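Local coordinates for protein MupZ (Pseudomonas fluorescens, PDB 6FXD) that probably acts as an epoxide hydrolase in mupirocin biosynthesis, working after a Rieske oxygenase in the cascade that builds an oxygen heterocycle, at residues Arg35-Glu38 with Ala39-Tyr43. Sequence-based numbering, arbitrary orientation.
Sequences RHLE and AFKAY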
ATOM      1  N   ARG A  35      -0.349   9.860  44.964  1.00 25.53           N
ATOM      2  CA  ARG A  35      -1.309   9.393  45.960  1.00 27.35           C
ATOM      3  C   ARG A  35      -2.423   8.550  45.350  1.00 24.32           C
ATOM      4  O   ARG A  35      -3.124   7.847  46.087  1.00 26.95           O
ATOM      5  CB  ARG A  35      -1.886  10.588  46.723  1.00 29.10           C
ATOM      6  CG  ARG A  35      -2.817  11.458  45.900  1.00 32.45           C
ATOM      7  CD  ARG A  35      -3.116  12.790  46.581  1.00 36.60           C
ATOM      8  NE  ARG A  35      -3.845  13.683  45.687  1.00 38.94           N
ATOM      9  CZ  ARG A  35      -3.260  14.476  44.792  1.00 39.48           C
ATOM     10  NH1 ARG A  35      -1.939  14.512  44.701  1.00 36.77           N
ATOM     11  NH2 ARG A  35      -3.991  15.252  44.004  1.00 41.07           N
ATOM     12  N   HIS A  36      -2.591   8.576  44.031  1.00 23.32           N
ATOM     13  CA  HIS A  36      -3.615   7.810  43.336  1.00 22.70           C
ATOM     14  C   HIS A  36      -3.050   6.652  42.523  1.00 21.30           C
ATOM     15  O   HIS A  36      -3.824   5.934  41.881  1.00 22.87           O
ATOM     16  CB  HIS A  36      -4.408   8.708  42.377  1.00 24.60           C
ATOM     17  CG  HIS A  36      -5.198   9.781  43.053  1.00 28.38           C
ATOM     18  ND1 HIS A  36      -5.784   9.609  44.292  1.00 32.39           N
ATOM     19  CD2 HIS A  36      -5.516  11.036  42.655  1.00 30.61           C
ATOM     20  CE1 HIS A  36      -6.420  10.718  44.631  1.00 32.17           C
ATOM     21  NE2 HIS A  36      -6.274  11.597  43.656  1.00 32.36           N
ATOM     22  N   LEU A  37      -1.725   6.459  42.513  1.00 21.91           N
ATOM     23  CA  LEU A  37      -1.124   5.507  41.584  1.00 20.70           C
ATOM     24  C   LEU A  37      -1.591   4.078  41.848  1.00 22.26           C
ATOM     25  O   LEU A  37      -1.904   3.338  40.912  1.00 22.19           O
ATOM     26  CB  LEU A  37       0.407   5.605  41.635  1.00 22.76           C
ATOM     27  CG  LEU A  37       1.189   4.688  40.672  1.00 23.27           C
ATOM     28  CD1 LEU A  37       0.836   5.017  39.230  1.00 22.49           C
ATOM     29  CD2 LEU A  37       2.706   4.741  40.883  1.00 24.70           C
ATOM     30  N   GLU A  38      -1.654   3.669  43.121  1.00 22.34           N
ATOM     31  CA  GLU A  38      -2.050   2.285  43.406  1.00 23.91           C
ATOM     32  C   GLU A  38      -3.530   2.052  43.113  1.00 23.70           C
ATOM     33  O   GLU A  38      -3.918   0.974  42.632  1.00 22.54           O
ATOM     34  CB  GLU A  38      -1.703   1.900  44.848  1.00 29.87           C
ATOM     35  CG  GLU A  38      -0.205   1.858  45.129  1.00 37.13           C
ATOM     36  CD  GLU A  38       0.569   1.077  44.078  1.00 50.40           C
ATOM     37  OE1 GLU A  38       0.123  -0.032  43.698  1.00 53.68           O
ATOM     38  OE2 GLU A  38       1.627   1.577  43.627  1.00 54.72           O
ATOM     39  N   ALA A  39      -4.366   3.053  43.386  1.00 21.44           N
ATOM     40  CA  ALA A  39      -5.772   2.956  43.012  1.00 22.94           C
ATOM     41  C   ALA A  39      -5.933   2.889  41.494  1.00 21.04           C
ATOM     42  O   ALA A  39      -6.768   2.134  40.984  1.00 22.19           O
ATOM     43  CB  ALA A  39      -6.563   4.132  43.594  1.00 21.81           C
ATOM     44  N   PHE A  40      -5.174   3.707  40.755  1.00 20.13           N
ATOM     45  CA  PHE A  40      -5.214   3.629  39.301  1.00 19.44           C
ATOM     46  C   PHE A  40      -4.869   2.227  38.813  1.00 21.05           C
ATOM     47  O   PHE A  40      -5.574   1.659  37.975  1.00 19.87           O
ATOM     48  CB  PHE A  40      -4.249   4.665  38.715  1.00 18.59           C
ATOM     49  CG  PHE A  40      -4.288   4.770  37.201  1.00 20.32           C
ATOM     50  CD1 PHE A  40      -3.584   3.879  36.407  1.00 20.36           C
ATOM     51  CD2 PHE A  40      -5.038   5.764  36.585  1.00 21.97           C
ATOM     52  CE1 PHE A  40      -3.631   3.963  35.017  1.00 20.95           C
ATOM     53  CE2 PHE A  40      -5.081   5.866  35.180  1.00 22.79           C
ATOM     54  CZ  PHE A  40      -4.389   4.971  34.403  1.00 21.24           C
ATOM     55  N   LYS A  41      -3.787   1.649  39.345  1.00 20.77           N
ATOM     56  CA  LYS A  41      -3.398   0.301  38.937  1.00 20.08           C
ATOM     57  C   LYS A  41      -4.473  -0.737  39.272  1.00 21.41           C
ATOM     58  O   LYS A  41      -4.701  -1.677  38.503  1.00 22.78           O
ATOM     59  CB  LYS A  41      -2.047  -0.052  39.553  1.00 20.92           C
ATOM     60  CG  LYS A  41      -0.920   0.807  38.969  1.00 21.42           C
ATOM     61  CD  LYS A  41       0.458   0.361  39.460  1.00 22.53           C
ATOM     62  CE  LYS A  41       1.582   1.205  38.803  1.00 24.14           C
ATOM     63  NZ  LYS A  41       2.909   0.596  39.018  1.00 26.36           N
ATOM     64  N   ALA A  42      -5.149  -0.586  40.414  1.00 21.28           N
ATOM     65  CA  ALA A  42      -6.241  -1.500  40.745  1.00 22.05           C
ATOM     66  C   ALA A  42      -7.372  -1.392  39.725  1.00 22.38           C
ATOM     67  O   ALA A  42      -7.937  -2.413  39.294  1.00 23.48           O
ATOM     68  CB  ALA A  42      -6.741  -1.185  42.149  1.00 23.27           C
ATOM     69  N   TYR A  43      -7.751  -0.164  39.362  1.00 22.80           N
ATOM     70  CA  TYR A  43      -8.821   0.012  38.387  1.00 22.67           C
ATOM     71  C   TYR A  43      -8.449  -0.531  37.018  1.00 21.90           C
ATOM     72  O   TYR A  43      -9.328  -0.796  36.204  1.00 22.48           O
ATOM     73  CB  TYR A  43      -9.219   1.475  38.272  1.00 24.21           C
ATOM     74  CG  TYR A  43     -10.346   1.833  39.161  1.00 26.14           C
ATOM     75  CD1 TYR A  43     -11.638   1.477  38.824  1.00 28.58           C
ATOM     76  CD2 TYR A  43     -10.124   2.502  40.348  1.00 27.52           C
ATOM     77  CE1 TYR A  43     -12.695   1.796  39.653  1.00 28.73           C
ATOM     78  CE2 TYR A  43     -11.177   2.829  41.187  1.00 29.37           C
ATOM     79  CZ  TYR A  43     -12.456   2.472  40.830  1.00 29.65           C
ATOM     80  OH  TYR A  43     -13.507   2.804  41.660  1.00 33.44           O
TER
HETATM   81  O   HOH W   1       3.297   0.135  41.824  1.00 44.17           O
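Leu-37 and Lys-41 meet one turn apart at the start of helix 37-51, where aliphatic packing and the first i to i+4 backbone bonds coincide. Phe-40 N donates to His-36 O at 2.8 Å, Lys-41 N to Leu-37 O and Ala-42 N to Glu-38 O. Over this turn Leu-37 CD1 lies 3.9 Å from Lys-41 CE, two side chains crossing at a slant. Lysine suits the place because its chain, extended beyond CG, brings CE against the leucine while carrying the ammonium past it; Lys-41 CG rests 3.3 Å from Leu-37 O. The solvent side is looser: a bend at chi2 (-48°) turns the Glu-38 carboxylate toward the lysine, and a water bridges them, 2.8 Å from Glu-38 OE2 and 2.9 Å from Lys-41 NZ. An acidic residue in the first turn probably also suits the helix's amino end. Lys-41 NZ has a direct salt bridge to Glu-131 of the second subunit, and the lysine makes a cation-pi contact with Phe-64. On the inner side buried Phe-40 sets its ring edge-to-face with Phe-30 of strand 24-31, and with Leu-37 packs on Ile-32, fastening the helix start beside the sheet's end.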